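Esterase (Capnocytophaga ochracea, PDB 4W9R) is of unknown function but probably belongs to the alpha/beta-hydrolase esterases and may therefore hydrolyse ester bonds. Local coordinates at residues 29-35 with 110-114; 61-66 with 233-238; 316-321 with 335-339. All blocks are in the same frame, centred on the assembly; numbering follows the deposited sequence.

Contact 1 of 3, residues 29-35 with 110-114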
loop_
_atom_site.group_PDB
_atom_site.type_symbol
_atom_site.label_atom_id
_atom_site.label_comp_id
_atom_site.label_asym_id
_atom_site.label_seq_id
_atom_site.Cartn_x
_atom_site.Cartn_y
_atom_site.Cartn_z
ATOM N N TYR B 29 -1.212 -0.812 -24.607
ATOM C CA TYR B 29 -0.752 0.554 -24.812
ATOM C C TYR B 29 -0.949 1.007 -26.251
ATOM O O TYR B 29 -0.338 0.470 -27.176
ATOM C CB TYR B 29 0.723 0.698 -24.420
ATOM C CG TYR B 29 1.325 2.028 -24.825
ATOM C CD1 TYR B 29 1.037 3.189 -24.118
ATOM C CD2 TYR B 29 2.177 2.123 -25.920
ATOM C CE1 TYR B 29 1.582 4.404 -24.489
ATOM C CE2 TYR B 29 2.725 3.334 -26.297
ATOM C CZ TYR B 29 2.423 4.471 -25.579
ATOM O OH TYR B 29 2.968 5.677 -25.955
ATOM N N THR B 30 -1.811 2.001 -26.426
ATOM C CA THR B 30 -2.019 2.630 -27.722
ATOM C C THR B 30 -1.862 4.140 -27.583
ATOM O O THR B 30 -2.112 4.698 -26.514
ATOM C CB THR B 30 -3.408 2.305 -28.302
ATOM O OG1 THR B 30 -4.421 2.683 -27.362
ATOM C CG2 THR B 30 -3.529 0.817 -28.597
ATOM N N ASP B 31 -1.452 4.798 -28.660
ATOM C CA ASP B 31 -1.284 6.247 -28.645
ATOM C C ASP B 31 -2.589 6.936 -29.035
ATOM O O ASP B 31 -2.651 8.162 -29.134
ATOM C CB ASP B 31 -0.146 6.671 -29.578
ATOM C CG ASP B 31 -0.262 6.059 -30.960
ATOM O OD1 ASP B 31 -0.907 4.996 -31.091
ATOM O OD2 ASP B 31 0.297 6.636 -31.916
ATOM N N ARG B 32 -3.628 6.134 -29.252
ATOM C CA ARG B 32 -4.952 6.647 -29.585
ATOM C C ARG B 32 -5.650 7.229 -28.357
ATOM O O ARG B 32 -6.665 7.916 -28.478
ATOM C CB ARG B 32 -5.812 5.542 -30.202
ATOM N N GLN B 33 -5.104 6.948 -27.179
ATOM C CA GLN B 33 -5.637 7.492 -25.935
ATOM C C GLN B 33 -4.530 8.157 -25.124
ATOM O O GLN B 33 -3.347 7.959 -25.396
ATOM C CB GLN B 33 -6.318 6.401 -25.106
ATOM C CG GLN B 33 -5.379 5.317 -24.603
ATOM C CD GLN B 33 -6.048 4.382 -23.614
ATOM O OE1 GLN B 33 -7.159 4.640 -23.152
ATOM N NE2 GLN B 33 -5.371 3.287 -23.283
ATOM N N ALA B 34 -4.920 8.949 -24.131
ATOM C CA ALA B 34 -3.960 9.691 -23.322
ATOM C C ALA B 34 -3.874 9.141 -21.900
ATOM O O ALA B 34 -4.854 8.623 -21.365
ATOM C CB ALA B 34 -4.322 11.167 -23.295
ATOM N N TYR B 35 -2.697 9.259 -21.293
ATOM C CA TYR B 35 -2.494 8.776 -19.934
ATOM C C TYR B 35 -2.011 9.890 -19.016
ATOM O O TYR B 35 -1.194 10.719 -19.415
ATOM C CB TYR B 35 -1.476 7.633 -19.913
ATOM C CG TYR B 35 -1.740 6.527 -20.910
ATOM C CD1 TYR B 35 -2.549 5.449 -20.584
ATOM C CD2 TYR B 35 -1.162 6.554 -22.174
ATOM C CE1 TYR B 35 -2.787 4.433 -21.490
ATOM C CE2 TYR B 35 -1.393 5.542 -23.086
ATOM C CZ TYR B 35 -2.207 4.484 -22.739
ATOM O OH TYR B 35 -2.444 3.472 -23.642
ATOM N N LYS B 110 7.642 11.483 -25.832
ATOM C CA LYS B 110 7.686 10.052 -26.118
ATOM C C LYS B 110 6.320 9.373 -25.999
ATOM O O LYS B 110 6.099 8.308 -26.575
ATOM C CB LYS B 110 8.684 9.366 -25.181
ATOM C CG LYS B 110 9.594 8.354 -25.859
ATOM C CD LYS B 110 10.597 7.768 -24.873
ATOM C CE LYS B 110 11.614 6.883 -25.574
ATOM N NZ LYS B 110 10.967 5.755 -26.299
ATOM N N TYR B 111 5.404 9.997 -25.263
ATOM C CA TYR B 111 4.111 9.381 -24.967
ATOM C C TYR B 111 2.973 10.399 -24.977
ATOM O O TYR B 111 3.194 11.583 -24.725
ATOM C CB TYR B 111 4.149 8.680 -23.604
ATOM C CG TYR B 111 5.287 7.702 -23.428
ATOM C CD1 TYR B 111 5.291 6.482 -24.089
ATOM C CD2 TYR B 111 6.352 7.994 -22.586
ATOM C CE1 TYR B 111 6.328 5.585 -23.927
ATOM C CE2 TYR B 111 7.393 7.101 -22.416
ATOM C CZ TYR B 111 7.375 5.898 -23.088
ATOM O OH TYR B 111 8.410 5.006 -22.923
ATOM N N PRO B 112 1.746 9.936 -25.261
ATOM C CA PRO B 112 0.567 10.807 -25.202
ATOM C C PRO B 112 0.134 11.085 -23.766
ATOM O O PRO B 112 -0.775 10.432 -23.253
ATOM C CB PRO B 112 -0.498 10.004 -25.954
ATOM C CG PRO B 112 -0.081 8.585 -25.787
ATOM C CD PRO B 112 1.419 8.597 -25.781
ATOM N N ILE B 113 0.795 12.040 -23.120
ATOM C CA ILE B 113 0.499 12.375 -21.731
ATOM C C ILE B 113 -0.718 13.287 -21.617
ATOM O O ILE B 113 -0.821 14.291 -22.322
ATOM C CB ILE B 113 1.707 13.055 -21.051
ATOM C CG1 ILE B 113 2.947 12.163 -21.147
ATOM C CG2 ILE B 113 1.393 13.384 -19.600
ATOM C CD1 ILE B 113 2.746 10.770 -20.586
ATOM N N ALA B 114 -1.634 12.937 -20.719
ATOM C CA ALA B 114 -2.837 13.730 -20.493
ATOM C C ALA B 114 -2.519 15.019 -19.741
ATOM O O ALA B 114 -1.366 15.282 -19.402
ATOM C CB ALA B 114 -3.871 12.915 -19.728
#
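Tyr-29 sends its ring toward Tyr-111 and Pro-112 because its CG stands anti to the backbone N (chi1 170°). This carries Tyr-29 OH to the edge of the Tyr-111 ring, near that ring's plane and 3.1 Å from Tyr-111 CD1. Tyr-29 OH also lies 3.3 Å from Pro-112 CD. Tyr-35 turns the other way, its CG beside the backbone N at chi1 -50°, which folds the ring back along its own loop. There Tyr-35 OH donates to Thr-30 O at 3.1 Å, in the carbonyl plane and on a lone pair, while Gln-33 NE2 donates to Tyr-35 OH at 3.0 Å. Two bonds thus fix the phenol end within the loop, and CE2 of this ring grazes Pro-112 CG. The pyrrolidine of Pro-112 fills the bend of the loop, with CG set 3.3 Å from Gln-33 O. Past it the backbones join: Tyr-35 N donates to Pro-112 O at 3.0 Å, and Ala-114 N returns a bond to Tyr-35 O at 2.6 Å. Alongside, the methyls of Ala-34 and Ala-114 touch. Lys-25 adds a cation-pi contact to Tyr-29. Pro-112 centres an inverse gamma turn just after helix 91-110, and Tyr-35/Ile-113 is a parallel beta bridge where strand 35-40 begins, beside short strand 113-114 and just ahead of 116-122, the neighbour of 35-40 in the parallel sheet of the alpha/beta-hydrolase fold.

Contact 2 of 3, residues 61-66 with 233-238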
loop_
_atom_site.group_PDB
_atom_site.type_symbol
_atom_site.label_atom_id
_atom_site.label_comp_id
_atom_site.label_asym_id
_atom_site.label_seq_id
_atom_site.Cartn_x
_atom_site.Cartn_y
_atom_site.Cartn_z
ATOM N N GLY B 61 -11.343 -0.399 -11.543
ATOM C CA GLY B 61 -11.992 0.660 -12.293
ATOM C C GLY B 61 -12.079 1.972 -11.537
ATOM O O GLY B 61 -12.888 2.838 -11.874
ATOM N N GLU B 62 -11.251 2.119 -10.508
ATOM C CA GLU B 62 -11.219 3.351 -9.727
ATOM C C GLU B 62 -10.194 4.344 -10.275
ATOM O O GLU B 62 -10.139 5.495 -9.842
ATOM C CB GLU B 62 -10.919 3.042 -8.260
ATOM C CG GLU B 62 -11.930 2.117 -7.608
ATOM C CD GLU B 62 -11.685 1.939 -6.123
ATOM O OE1 GLU B 62 -10.763 2.592 -5.587
ATOM O OE2 GLU B 62 -12.414 1.147 -5.490
HETATM N N MSE B 63 -9.388 3.892 -11.230
HETATM C CA MSE B 63 -8.375 4.740 -11.853
HETATM C C MSE B 63 -8.219 4.429 -13.334
HETATM O O MSE B 63 -8.374 3.282 -13.751
HETATM C CB MSE B 63 -7.019 4.572 -11.160
HETATM C CG MSE B 63 -6.791 5.484 -9.971
HETATM SE SE MSE B 63 -4.949 5.397 -9.321
HETATM C CE MSE B 63 -4.019 5.965 -10.935
ATOM N N PRO B 64 -7.905 5.456 -14.136
ATOM C CA PRO B 64 -7.529 5.244 -15.535
ATOM C C PRO B 64 -6.119 4.673 -15.627
ATOM O O PRO B 64 -5.375 4.745 -14.649
ATOM C CB PRO B 64 -7.594 6.650 -16.131
ATOM C CG PRO B 64 -7.275 7.543 -14.980
ATOM C CD PRO B 64 -7.897 6.885 -13.774
ATOM N N LYS B 65 -5.761 4.103 -16.771
ATOM C CA LYS B 65 -4.393 3.655 -16.989
ATOM C C LYS B 65 -3.453 4.856 -16.952
ATOM O O LYS B 65 -3.724 5.886 -17.567
ATOM C CB LYS B 65 -4.266 2.912 -18.320
ATOM C CG LYS B 65 -4.989 1.576 -18.362
ATOM C CD LYS B 65 -4.888 0.944 -19.744
ATOM C CE LYS B 65 -5.590 -0.402 -19.796
ATOM N NZ LYS B 65 -4.989 -1.377 -18.844
ATOM N N CYS B 66 -2.352 4.723 -16.221
ATOM C CA CYS B 66 -1.415 5.827 -16.056
ATOM C C CYS B 66 0.009 5.424 -16.411
ATOM O O CYS B 66 0.357 4.244 -16.397
ATOM C CB CYS B 66 -1.456 6.353 -14.619
ATOM S SG CYS B 66 -3.005 7.157 -14.163
ATOM N N PHE B 233 -8.181 10.610 -7.728
ATOM C CA PHE B 233 -8.840 10.003 -8.880
ATOM C C PHE B 233 -10.289 9.605 -8.599
ATOM O O PHE B 233 -10.933 8.973 -9.435
ATOM C CB PHE B 233 -8.047 8.789 -9.355
ATOM C CG PHE B 233 -6.737 9.141 -9.996
ATOM C CD1 PHE B 233 -5.572 9.184 -9.249
ATOM C CD2 PHE B 233 -6.673 9.442 -11.348
ATOM C CE1 PHE B 233 -4.366 9.513 -9.838
ATOM C CE2 PHE B 233 -5.470 9.774 -11.942
ATOM C CZ PHE B 233 -4.315 9.807 -11.186
ATOM N N ASP B 234 -10.784 9.964 -7.417
ATOM C CA ASP B 234 -12.099 9.534 -6.936
ATOM C C ASP B 234 -13.249 9.765 -7.922
ATOM O O ASP B 234 -14.198 8.980 -7.965
ATOM C CB ASP B 234 -12.418 10.238 -5.616
ATOM C CG ASP B 234 -13.708 9.746 -4.991
ATOM O OD1 ASP B 234 -13.700 8.643 -4.403
ATOM O OD2 ASP B 234 -14.727 10.462 -5.085
ATOM N N ILE B 235 -13.167 10.834 -8.707
ATOM C CA ILE B 235 -14.217 11.162 -9.668
ATOM C C ILE B 235 -14.362 10.081 -10.748
ATOM O O ILE B 235 -15.413 9.956 -11.378
ATOM C CB ILE B 235 -13.951 12.535 -10.338
ATOM C CG1 ILE B 235 -15.190 13.030 -11.088
ATOM C CG2 ILE B 235 -12.743 12.466 -11.261
ATOM C CD1 ILE B 235 -16.414 13.189 -10.210
ATOM N N TYR B 236 -13.310 9.291 -10.940
ATOM C CA TYR B 236 -13.299 8.251 -11.965
ATOM C C TYR B 236 -14.115 7.033 -11.539
ATOM O O TYR B 236 -14.530 6.233 -12.378
ATOM C CB TYR B 236 -11.859 7.835 -12.277
ATOM C CG TYR B 236 -11.696 6.959 -13.501
ATOM C CD1 TYR B 236 -11.739 5.574 -13.402
ATOM C CD2 TYR B 236 -11.477 7.518 -14.754
ATOM C CE1 TYR B 236 -11.585 4.770 -14.518
ATOM C CE2 TYR B 236 -11.317 6.722 -15.874
ATOM C CZ TYR B 236 -11.372 5.350 -15.751
ATOM O OH TYR B 236 -11.215 4.556 -16.864
ATOM N N LYS B 237 -14.338 6.901 -10.234
ATOM C CA LYS B 237 -15.053 5.754 -9.679
ATOM C C LYS B 237 -16.442 5.583 -10.288
ATOM O O LYS B 237 -17.088 6.563 -10.660
ATOM C CB LYS B 237 -15.179 5.882 -8.156
ATOM C CG LYS B 237 -13.918 5.542 -7.376
ATOM C CD LYS B 237 -14.195 5.546 -5.878
ATOM C CE LYS B 237 -12.941 5.248 -5.067
ATOM N NZ LYS B 237 -11.913 6.319 -5.194
ATOM N N PRO B 238 -16.899 4.327 -10.400
ATOM C CA PRO B 238 -18.264 4.033 -10.845
ATOM C C PRO B 238 -19.299 4.591 -9.875
ATOM O O PRO B 238 -18.971 4.852 -8.718
ATOM C CB PRO B 238 -18.307 2.502 -10.868
ATOM C CG PRO B 238 -16.879 2.081 -10.986
ATOM C CD PRO B 238 -16.108 3.101 -10.207
HETATM O O HOH W 1 -10.425 6.660 -7.273
#
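Phe-233 and Tyr-236 enclose the apolar centre together with Met-63, Pro-64 and Cys-66. Met-63, present as selenomethionine, bends at chi3 (60°) to lay its CE over a face of Phe-233, 3.8 Å from the ring centroid and 15° off the normal. Its SE follows obliquely as a Met-aromatic contact, and Cys-66 SG makes a more distant sulfur-aromatic one beside Phe-233 CZ. Pro-64 serves both rings: its CD lies 3.7 Å from Phe-233 CD2 and also over the Tyr-236 face, 3.8 Å from that centroid. Since Pro-64 N sits above the middle of the same Tyr-236 face, the pyrrolidine and its peptide lie flat on the phenol ring. Further out, Gly-61 O comes to the edge of Tyr-236, 3.3 Å from CD1. At the polar margin a water donates to Glu-62 O at 2.8 Å and accepts from Lys-237 NZ at 2.6 Å, bridging the two segments. Lys-237 NZ also makes a salt bridge to Asp-234 OD1 at 3.0 Å and another to Asp-230, whereas its ion pair with Glu-62 OE1 is long at 3.9 Å. Glu-62 OE2 bonds instead to Asn-218 of the second subunit, so this edge borders the dimer interface. Gly-61 closes helix 43-59 in a Schellman motif, and Phe-233 leads from helix 217-232 into a short 3-10 turn. Joined here are the ends of what topology suggests are helices A and F, neighbours on one side of the alpha/beta-hydrolase sheet.

Contact 3 of 3, residues 316-321 with 335-339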
loop_
_atom_site.group_PDB
_atom_site.type_symbol
_atom_site.label_atom_id
_atom_site.label_comp_id
_atom_site.label_asym_id
_atom_site.label_seq_id
_atom_site.Cartn_x
_atom_site.Cartn_y
_atom_site.Cartn_z
ATOM N N ASN B 316 -31.181 3.498 -29.852
ATOM C CA ASN B 316 -32.489 3.590 -30.486
ATOM C C ASN B 316 -33.596 3.017 -29.610
ATOM O O ASN B 316 -34.763 3.369 -29.770
ATOM C CB ASN B 316 -32.473 2.889 -31.844
ATOM C CG ASN B 316 -31.771 3.706 -32.909
ATOM O OD1 ASN B 316 -31.851 4.935 -32.918
ATOM N ND2 ASN B 316 -31.072 3.028 -33.813
ATOM N N PHE B 317 -33.234 2.137 -28.682
ATOM C CA PHE B 317 -34.205 1.625 -27.724
ATOM C C PHE B 317 -34.624 2.733 -26.763
ATOM O O PHE B 317 -35.805 2.889 -26.461
ATOM C CB PHE B 317 -33.639 0.438 -26.947
ATOM C CG PHE B 317 -34.610 -0.163 -25.967
ATOM C CD1 PHE B 317 -35.492 -1.152 -26.364
ATOM C CD2 PHE B 317 -34.641 0.265 -24.648
ATOM C CE1 PHE B 317 -36.386 -1.707 -25.465
ATOM C CE2 PHE B 317 -35.531 -0.286 -23.744
ATOM C CZ PHE B 317 -36.404 -1.273 -24.153
ATOM N N PHE B 318 -33.644 3.493 -26.281
ATOM C CA PHE B 318 -33.912 4.626 -25.403
ATOM C C PHE B 318 -34.743 5.680 -26.123
ATOM O O PHE B 318 -35.688 6.233 -25.559
ATOM C CB PHE B 318 -32.605 5.249 -24.900
ATOM C CG PHE B 318 -31.904 4.435 -23.850
ATOM C CD1 PHE B 318 -32.544 3.379 -23.226
ATOM C CD2 PHE B 318 -30.602 4.736 -23.481
ATOM C CE1 PHE B 318 -31.898 2.631 -22.258
ATOM C CE2 PHE B 318 -29.951 3.994 -22.513
ATOM C CZ PHE B 318 -30.600 2.941 -21.900
ATOM N N LEU B 319 -34.384 5.949 -27.372
ATOM C CA LEU B 319 -35.072 6.956 -28.171
ATOM C C LEU B 319 -36.503 6.529 -28.488
ATOM O O LEU B 319 -37.422 7.347 -28.449
ATOM C CB LEU B 319 -34.300 7.225 -29.464
ATOM C CG LEU B 319 -34.782 8.391 -30.328
ATOM C CD1 LEU B 319 -34.699 9.705 -29.564
ATOM C CD2 LEU B 319 -33.977 8.462 -31.615
ATOM N N ALA B 320 -36.686 5.249 -28.799
ATOM C CA ALA B 320 -38.012 4.717 -29.098
ATOM C C ALA B 320 -38.927 4.817 -27.883
ATOM O O ALA B 320 -40.106 5.149 -28.010
ATOM C CB ALA B 320 -37.916 3.276 -29.571
ATOM N N GLU B 321 -38.381 4.528 -26.705
ATOM C CA GLU B 321 -39.143 4.652 -25.470
ATOM C C GLU B 321 -39.520 6.106 -25.218
ATOM O O GLU B 321 -40.612 6.395 -24.733
ATOM C CB GLU B 321 -38.354 4.097 -24.281
ATOM C CG GLU B 321 -38.457 2.588 -24.115
ATOM C CD GLU B 321 -37.871 2.099 -22.801
ATOM O OE1 GLU B 321 -37.090 2.849 -22.176
ATOM O OE2 GLU B 321 -38.197 0.965 -22.389
ATOM N N THR B 335 -38.438 3.685 -34.849
ATOM C CA THR B 335 -37.195 3.658 -34.087
ATOM C C THR B 335 -36.945 2.291 -33.451
ATOM O O THR B 335 -35.804 1.833 -33.381
ATOM C CB THR B 335 -37.195 4.739 -32.990
ATOM O OG1 THR B 335 -37.644 5.980 -33.545
ATOM C CG2 THR B 335 -35.798 4.921 -32.418
ATOM N N TYR B 336 -38.009 1.643 -32.987
ATOM C CA TYR B 336 -37.895 0.288 -32.456
ATOM C C TYR B 336 -37.395 -0.671 -33.531
ATOM O O TYR B 336 -36.530 -1.509 -33.277
ATOM C CB TYR B 336 -39.235 -0.201 -31.906
ATOM C CG TYR B 336 -39.488 0.154 -30.458
ATOM C CD1 TYR B 336 -38.624 -0.271 -29.458
ATOM C CD2 TYR B 336 -40.606 0.890 -30.088
ATOM C CE1 TYR B 336 -38.856 0.042 -28.132
ATOM C CE2 TYR B 336 -40.847 1.208 -28.764
ATOM C CZ TYR B 336 -39.968 0.781 -27.791
ATOM O OH TYR B 336 -40.202 1.094 -26.472
ATOM N N GLN B 337 -37.943 -0.538 -34.734
ATOM C CA GLN B 337 -37.544 -1.372 -35.862
ATOM C C GLN B 337 -36.088 -1.121 -36.239
ATOM O O GLN B 337 -35.410 -2.002 -36.769
ATOM C CB GLN B 337 -38.453 -1.115 -37.066
ATOM C CG GLN B 337 -39.891 -1.572 -36.869
ATOM C CD GLN B 337 -40.820 -1.063 -37.956
ATOM O OE1 GLN B 337 -40.457 -0.182 -38.735
ATOM N NE2 GLN B 337 -42.026 -1.617 -38.012
ATOM N N LYS B 338 -35.614 0.087 -35.957
ATOM C CA LYS B 338 -34.234 0.453 -36.236
ATOM C C LYS B 338 -33.305 -0.164 -35.193
ATOM O O LYS B 338 -32.171 -0.534 -35.495
ATOM C CB LYS B 338 -34.082 1.975 -36.259
ATOM C CG LYS B 338 -33.036 2.488 -37.231
ATOM C CD LYS B 338 -33.134 3.997 -37.393
ATOM C CE LYS B 338 -32.204 4.500 -38.486
ATOM N NZ LYS B 338 -32.333 5.970 -38.690
ATOM N N ALA B 339 -33.802 -0.277 -33.965
ATOM C CA ALA B 339 -33.027 -0.847 -32.870
ATOM C C ALA B 339 -32.894 -2.357 -33.019
ATOM O O ALA B 339 -31.901 -2.948 -32.598
ATOM C CB ALA B 339 -33.665 -0.504 -31.535
#
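Thr-335 starts the contact by pressing its methyl against the backbone of the facing helix. With CG2 anti to the backbone N, that methyl points into the stretch from Asn-316 O to Ala-320 N, coming 3.7 Å from Ala-320 N, and Leu-319 CB flanks it. Thr-335 CB meets Ala-320 CB at 3.8 Å, while OG1 turns back to bond Lys-331 O in its own helix. Tyr-336 comes next and brings the aromatic ring that meets Ala-320 and Phe-317. Ala-320 CB sits almost exactly over the middle of its ring, 3.4 Å from the centroid and 2° off the normal, a CH-pi contact. The edge of Tyr-336 faces the ring of Phe-317 in an offset edge-to-face pair, centroids 6.0 Å apart and planes at 75°, with Tyr-336 CE1 as the leading atom. Farther along the ring, Tyr-336 OH reaches Glu-321 CG at 3.3 Å; this hydroxyl is hydrogen-bonded to Glu-324 and Arg-356. Arg-356, on helix 350-362, also makes a salt bridge to Glu-321 OE2, while Glu-321 OE1 bonds to Tyr-285, so the buried carboxylate is held by two neighbouring helices. The two segments form an antiparallel helix hairpin, their axes 8.2 Å apart at 165°, and both this pairing and the sequence are consistent with a tetratricopeptide-like helical domain. Lys-338 takes part through its aliphatic root: CG lies alongside Asn-316 ND2 at 4.0 Å, and the rest of the extended chain leads away from the other helix. Ala-339 finishes the walk, its methyl 3.6 Å from Asn-316 CB and also against the backbone N of Phe-317. Its small side chain lets the backbones approach closely here, as Ala-320 does one helical turn along on the facing helix.

From the N terminus, residues 29-35 lead into strand 35-40, and contact 1 closes only when the chain returns after helix 91-110. Before that, residues 61-66 have opened contact 2, which waits for residues 233-238, which follow helix 217-232, after the last strand of the sheet, so the two loops cross. They also touch: Tyr-35 CD1 lies 3.3 Å from Lys-65 O, and the centres of the two contacts are about 16 Å apart. Contact 1 ties the start of strand 35-40 to the chain leaving helix 91-110; contact 2 ties the ends of helices 43-59 and 217-232 together. Contact 3 follows in series, a short local hairpin within the C-terminal helices, with nearest atoms about 17 Å from contact 2 and about 23 Å from contact 1.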